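Long-range contact in sulfite dehydrogenase (Paracoccus pantotrophus, PDB 2XTS), which probably oxidises sulfur bound to a carrier protein at a molybdenum cofactor, passing the electrons on to haem c: residues 302-316 with 323-335. Residues are numbered along the deposited sequence; the frame is centred on the assembly and turned at random. Where two conformers were deposited one is given.
Sequences VSLDGGKNWTTARIT and ALTRFHLDIDWDG
Val302 divides its two methyls between Phe327 and Leu329: CG2 lies 3.8 Å from CE1 of the Phe327 ring, while CG1 touches Leu329 CD2 as the two side chains run past each other in opposite directions. A beta-branched residue suits this place, each branch serving one neighbour. Small Ala313 fits close to the Phe327 ring, its CB 4.0 Å from CD1. Leu329, its CG anti to the backbone N (chi1 -177°), sends CD2 to Val302 and CD1 to Thr311 CG2, crossing the threonine side chain at about a right angle. Farther out, Leu304 and Ile331 touch tip to tip through their CD1 methyls.

Between the strands, Arg314 and His328 form a hydrogen-bonded antiparallel pair (Arg314 N to His328 O 3.0 Å). On their face of the sheet, the extended arginine lays one guanidinium face over His328 CB. NH1 and NH2 form an end-on salt bridge, both to Asp330 OD2, at 2.9 and 3.1 Å, NH1 from above the carboxylate plane, NH2 from the syn side; opposite charges and arginine's long reach suit this partly exposed edge. A water accepts a weak hydrogen bond from NH2 and donates one to Asp330 OD1. NH2 also donates to Arg111 O of the second subunit, so this face is part of the subunit interface. Strands 311-316 and 325-333 form a beta hairpin in the antiparallel sheet of the Mo-co oxidoreductase dimerisation domain, an immunoglobulin-like E-set fold.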
loop_
_atom_site.group_PDB
_atom_site.type_symbol
_atom_site.label_atom_id
_atom_site.label_comp_id
_atom_site.label_asym_id
_atom_site.label_seq_id
_atom_site.Cartn_x
_atom_site.Cartn_y
_atom_site.Cartn_z
ATOM N N VAL A 302 -21.192 -16.292 -7.205
ATOM C CA VAL A 302 -21.716 -16.114 -5.869
ATOM C C VAL A 302 -23.087 -16.800 -5.768
ATOM O O VAL A 302 -23.909 -16.699 -6.695
ATOM C CB VAL A 302 -21.792 -14.617 -5.530
ATOM C CG1 VAL A 302 -22.585 -14.391 -4.254
ATOM C CG2 VAL A 302 -20.413 -14.047 -5.399
ATOM N N SER A 303 -23.311 -17.515 -4.673
ATOM C CA SER A 303 -24.611 -18.096 -4.375
ATOM C C SER A 303 -25.164 -17.483 -3.113
ATOM O O SER A 303 -24.417 -17.203 -2.177
ATOM C CB SER A 303 -24.495 -19.612 -4.215
ATOM O OG SER A 303 -25.750 -20.216 -3.887
ATOM N N LEU A 304 -26.479 -17.261 -3.086
ATOM C CA LEU A 304 -27.169 -16.838 -1.884
ATOM C C LEU A 304 -27.906 -17.968 -1.184
ATOM O O LEU A 304 -28.505 -17.730 -0.131
ATOM C CB LEU A 304 -28.188 -15.731 -2.216
ATOM C CG LEU A 304 -27.717 -14.597 -3.142
ATOM C CD1 LEU A 304 -28.852 -13.608 -3.305
ATOM C CD2 LEU A 304 -26.439 -13.925 -2.609
ATOM N N ASP A 305 -27.901 -19.160 -1.796
ATOM C CA ASP A 305 -28.746 -20.260 -1.343
ATOM C C ASP A 305 -27.969 -21.550 -1.172
ATOM O O ASP A 305 -28.492 -22.643 -1.360
ATOM C CB ASP A 305 -29.968 -20.414 -2.269
ATOM C CG ASP A 305 -29.617 -20.761 -3.693
ATOM O OD1 ASP A 305 -28.435 -21.002 -4.011
ATOM O OD2 ASP A 305 -30.587 -20.840 -4.497
ATOM N N GLY A 306 -26.706 -21.435 -0.773
ATOM C CA GLY A 306 -25.894 -22.605 -0.414
ATOM C C GLY A 306 -25.438 -23.472 -1.563
ATOM O O GLY A 306 -25.127 -24.643 -1.368
ATOM N N GLY A 307 -25.415 -22.892 -2.765
ATOM C CA GLY A 307 -24.933 -23.579 -3.944
ATOM C C GLY A 307 -25.993 -24.197 -4.834
ATOM O O GLY A 307 -25.654 -24.867 -5.781
ATOM N N LYS A 308 -27.257 -23.923 -4.558
ATOM C CA LYS A 308 -28.326 -24.378 -5.449
ATOM C C LYS A 308 -28.328 -23.558 -6.741
ATOM O O LYS A 308 -28.641 -24.078 -7.811
ATOM C CB LYS A 308 -29.682 -24.275 -4.753
ATOM C CG LYS A 308 -29.886 -25.276 -3.652
ATOM C CD LYS A 308 -31.269 -25.126 -3.047
ATOM C CE LYS A 308 -31.565 -26.221 -2.052
ATOM N NZ LYS A 308 -32.972 -26.146 -1.582
ATOM N N ASN A 309 -28.016 -22.269 -6.616
ATOM C CA ASN A 309 -28.000 -21.367 -7.757
ATOM C C ASN A 309 -26.896 -20.344 -7.627
ATOM O O ASN A 309 -26.608 -19.854 -6.526
ATOM C CB ASN A 309 -29.319 -20.638 -7.914
ATOM C CG ASN A 309 -30.489 -21.586 -8.131
ATOM O OD1 ASN A 309 -31.195 -21.941 -7.178
ATOM N ND2 ASN A 309 -30.659 -22.022 -9.354
ATOM N N TRP A 310 -26.265 -20.068 -8.754
ATOM C CA TRP A 310 -25.109 -19.178 -8.809
ATOM C C TRP A 310 -25.331 -18.026 -9.756
ATOM O O TRP A 310 -25.964 -18.191 -10.780
ATOM C CB TRP A 310 -23.885 -19.963 -9.281
ATOM C CG TRP A 310 -23.494 -21.091 -8.369
ATOM C CD1 TRP A 310 -23.923 -22.385 -8.426
ATOM C CD2 TRP A 310 -22.588 -21.020 -7.266
ATOM N NE1 TRP A 310 -23.350 -23.116 -7.433
ATOM C CE2 TRP A 310 -22.538 -22.299 -6.691
ATOM C CE3 TRP A 310 -21.833 -19.989 -6.692
ATOM C CZ2 TRP A 310 -21.742 -22.591 -5.596
ATOM C CZ3 TRP A 310 -21.048 -20.282 -5.588
ATOM C CH2 TRP A 310 -21.018 -21.576 -5.048
ATOM N N THR A 311 -24.747 -16.881 -9.415
ATOM C CA THR A 311 -24.723 -15.671 -10.245
ATOM C C THR A 311 -23.270 -15.212 -10.353
ATOM O O THR A 311 -22.561 -15.114 -9.350
ATOM C CB THR A 311 -25.550 -14.540 -9.587
ATOM O OG1 THR A 311 -26.895 -14.995 -9.367
ATOM C CG2 THR A 311 -25.574 -13.282 -10.427
ATOM N N THR A 312 -22.825 -14.930 -11.561
ATOM C CA THR A 312 -21.471 -14.457 -11.779
ATOM C C THR A 312 -21.370 -13.024 -11.260
ATOM O O THR A 312 -22.164 -12.163 -11.603
ATOM C CB THR A 312 -21.037 -14.623 -13.245
ATOM O OG1 THR A 312 -21.146 -16.013 -13.600
ATOM C CG2 THR A 312 -19.613 -14.119 -13.440
ATOM N N ALA A 313 -20.400 -12.814 -10.378
ATOM C CA ALA A 313 -20.095 -11.502 -9.805
ATOM C C ALA A 313 -19.262 -10.732 -10.813
ATOM O O ALA A 313 -18.892 -11.254 -11.874
ATOM C CB ALA A 313 -19.317 -11.677 -8.483
ATOM N N ARG A 314 -18.959 -9.476 -10.499
ATOM C CA ARG A 314 -18.014 -8.722 -11.336
ATOM C C ARG A 314 -16.663 -8.612 -10.645
ATOM O O ARG A 314 -16.603 -8.600 -9.414
ATOM C CB ARG A 314 -18.556 -7.346 -11.705
ATOM C CG ARG A 314 -18.568 -6.331 -10.593
ATOM C CD ARG A 314 -19.147 -5.003 -11.069
ATOM N NE ARG A 314 -19.164 -4.038 -9.974
ATOM C CZ ARG A 314 -20.087 -4.002 -9.016
ATOM N NH1 ARG A 314 -21.073 -4.889 -8.977
ATOM N NH2 ARG A 314 -20.004 -3.095 -8.050
ATOM N N ILE A 315 -15.610 -8.611 -11.450
ATOM C CA ILE A 315 -14.255 -8.317 -11.009
ATOM C C ILE A 315 -14.113 -6.810 -10.974
ATOM O O ILE A 315 -14.370 -6.147 -11.983
ATOM C CB ILE A 315 -13.218 -8.868 -12.013
ATOM C CG1 ILE A 315 -13.324 -10.393 -12.074
ATOM C CG2 ILE A 315 -11.806 -8.371 -11.677
ATOM C CD1 ILE A 315 -13.600 -11.024 -10.751
ATOM N N THR A 316 -13.733 -6.279 -9.817
ATOM C CA THR A 316 -13.480 -4.848 -9.636
ATOM C C THR A 316 -11.987 -4.617 -9.671
ATOM O O THR A 316 -11.265 -5.031 -8.774
ATOM C CB THR A 316 -14.114 -4.384 -8.326
ATOM O OG1 THR A 316 -15.530 -4.525 -8.472
ATOM C CG2 THR A 316 -13.798 -2.940 -8.005
ATOM N N ALA A 323 -2.338 -13.200 -7.896
ATOM C CA ALA A 323 -2.557 -12.007 -7.077
ATOM C C ALA A 323 -4.001 -11.947 -6.629
ATOM O O ALA A 323 -4.915 -12.447 -7.285
ATOM C CB ALA A 323 -2.198 -10.761 -7.851
ATOM N N LEU A 324 -4.211 -11.323 -5.482
ATOM C CA LEU A 324 -5.564 -11.106 -5.009
ATOM C C LEU A 324 -6.361 -10.303 -6.008
ATOM O O LEU A 324 -5.869 -9.377 -6.653
ATOM C CB LEU A 324 -5.609 -10.398 -3.652
ATOM C CG LEU A 324 -5.145 -11.163 -2.418
ATOM C CD1 LEU A 324 -5.363 -10.297 -1.172
ATOM C CD2 LEU A 324 -5.897 -12.444 -2.278
ATOM N N THR A 325 -7.633 -10.667 -6.103
ATOM C CA THR A 325 -8.588 -10.106 -7.042
ATOM C C THR A 325 -9.877 -9.816 -6.287
ATOM O O THR A 325 -10.394 -10.680 -5.582
ATOM C CB THR A 325 -8.812 -11.124 -8.180
ATOM O OG1 THR A 325 -7.537 -11.494 -8.722
ATOM C CG2 THR A 325 -9.714 -10.578 -9.284
ATOM N N ARG A 326 -10.392 -8.603 -6.442
ATOM C CA ARG A 326 -11.598 -8.167 -5.752
ATOM C C ARG A 326 -12.808 -8.430 -6.605
ATOM O O ARG A 326 -12.787 -8.141 -7.783
ATOM C CB ARG A 326 -11.486 -6.678 -5.471
ATOM C CG ARG A 326 -12.702 -6.044 -4.789
ATOM C CD ARG A 326 -13.069 -6.604 -3.410
ATOM N NE ARG A 326 -11.932 -6.542 -2.490
ATOM C CZ ARG A 326 -11.952 -6.946 -1.227
ATOM N NH1 ARG A 326 -13.047 -7.467 -0.690
ATOM N NH2 ARG A 326 -10.848 -6.887 -0.502
ATOM N N PHE A 327 -13.859 -8.987 -6.007
ATOM C CA PHE A 327 -15.147 -9.150 -6.692
ATOM C C PHE A 327 -16.276 -8.541 -5.901
ATOM O O PHE A 327 -16.209 -8.412 -4.674
ATOM C CB PHE A 327 -15.475 -10.631 -7.009
ATOM C CG PHE A 327 -15.726 -11.499 -5.797
ATOM C CD1 PHE A 327 -17.006 -11.637 -5.268
ATOM C CD2 PHE A 327 -14.690 -12.197 -5.195
ATOM C CE1 PHE A 327 -17.227 -12.437 -4.154
ATOM C CE2 PHE A 327 -14.914 -13.010 -4.078
ATOM C CZ PHE A 327 -16.169 -13.128 -3.561
ATOM N N HIS A 328 -17.330 -8.163 -6.625
ATOM C CA HIS A 328 -18.525 -7.586 -6.031
ATOM C C HIS A 328 -19.776 -8.132 -6.681
ATOM O O HIS A 328 -19.800 -8.400 -7.880
ATOM C CB HIS A 328 -18.591 -6.076 -6.195
ATOM C CG HIS A 328 -17.521 -5.336 -5.464
ATOM N ND1 HIS A 328 -17.517 -5.124 -4.102
ATOM C CD2 HIS A 328 -16.418 -4.719 -5.941
ATOM C CE1 HIS A 328 -16.429 -4.442 -3.772
ATOM N NE2 HIS A 328 -15.747 -4.188 -4.870
ATOM N N LEU A 329 -20.818 -8.263 -5.870
ATOM C CA LEU A 329 -22.168 -8.522 -6.363
ATOM C C LEU A 329 -23.103 -7.684 -5.521
ATOM O O LEU A 329 -23.092 -7.766 -4.295
ATOM C CB LEU A 329 -22.561 -10.007 -6.272
ATOM C CG LEU A 329 -23.942 -10.392 -6.836
ATOM C CD1 LEU A 329 -23.906 -10.406 -8.361
ATOM C CD2 LEU A 329 -24.472 -11.713 -6.317
ATOM N N ASP A 330 -23.890 -6.837 -6.189
ATOM C CA ASP A 330 -24.855 -6.009 -5.512
ATOM C C ASP A 330 -26.199 -6.689 -5.541
ATOM O O ASP A 330 -26.662 -7.089 -6.605
ATOM C CB ASP A 330 -24.881 -4.647 -6.180
ATOM C CG ASP A 330 -23.522 -3.959 -6.100
ATOM O OD1 ASP A 330 -23.096 -3.698 -4.955
ATOM O OD2 ASP A 330 -22.904 -3.661 -7.157
ATOM N N ILE A 331 -26.817 -6.826 -4.370
ATOM C CA ILE A 331 -28.166 -7.417 -4.283
ATOM C C ILE A 331 -29.140 -6.511 -3.539
ATOM O O ILE A 331 -28.753 -5.517 -2.926
ATOM C CB ILE A 331 -28.141 -8.839 -3.638
ATOM C CG1 ILE A 331 -27.853 -8.773 -2.128
ATOM C CG2 ILE A 331 -27.144 -9.735 -4.368
ATOM C CD1 ILE A 331 -28.201 -10.070 -1.370
ATOM N N ASP A 332 -30.420 -6.882 -3.596
ATOM C CA ASP A 332 -31.456 -6.223 -2.826
ATOM C C ASP A 332 -31.926 -7.227 -1.775
ATOM O O ASP A 332 -32.679 -8.145 -2.088
ATOM C CB ASP A 332 -32.583 -5.803 -3.781
ATOM C CG ASP A 332 -33.668 -4.986 -3.114
ATOM O OD1 ASP A 332 -33.699 -4.888 -1.875
ATOM O OD2 ASP A 332 -34.514 -4.444 -3.860
ATOM N N TRP A 333 -31.481 -7.066 -0.528
ATOM C CA TRP A 333 -31.770 -8.052 0.524
ATOM C C TRP A 333 -33.178 -7.851 1.087
ATOM O O TRP A 333 -33.493 -6.785 1.626
ATOM C CB TRP A 333 -30.719 -7.969 1.632
ATOM C CG TRP A 333 -30.877 -9.046 2.684
ATOM C CD1 TRP A 333 -31.130 -10.382 2.477
ATOM C CD2 TRP A 333 -30.804 -8.872 4.097
ATOM N NE1 TRP A 333 -31.200 -11.036 3.675
ATOM C CE2 TRP A 333 -30.994 -10.142 4.691
ATOM C CE3 TRP A 333 -30.580 -7.773 4.925
ATOM C CZ2 TRP A 333 -30.996 -10.323 6.073
ATOM C CZ3 TRP A 333 -30.564 -7.951 6.281
ATOM C CH2 TRP A 333 -30.764 -9.221 6.852
ATOM N N ASP A 334 -34.013 -8.885 0.948
ATOM C CA ASP A 334 -35.393 -8.838 1.445
ATOM C C ASP A 334 -35.516 -9.253 2.925
ATOM O O ASP A 334 -36.609 -9.351 3.455
ATOM C CB ASP A 334 -36.339 -9.660 0.544
ATOM C CG ASP A 334 -36.017 -11.140 0.527
ATOM O OD1 ASP A 334 -35.123 -11.575 1.277
ATOM O OD2 ASP A 334 -36.689 -11.877 -0.236
ATOM N N GLY A 335 -34.392 -9.479 3.608
ATOM C CA GLY A 335 -34.413 -9.816 5.017
ATOM C C GLY A 335 -34.503 -11.317 5.277
ATOM O O GLY A 335 -34.542 -11.726 6.417
HETATM O O HOH W 1 -20.417 -3.132 -5.081
HETATM O O HOH W 2 -9.258 -6.876 -8.500
#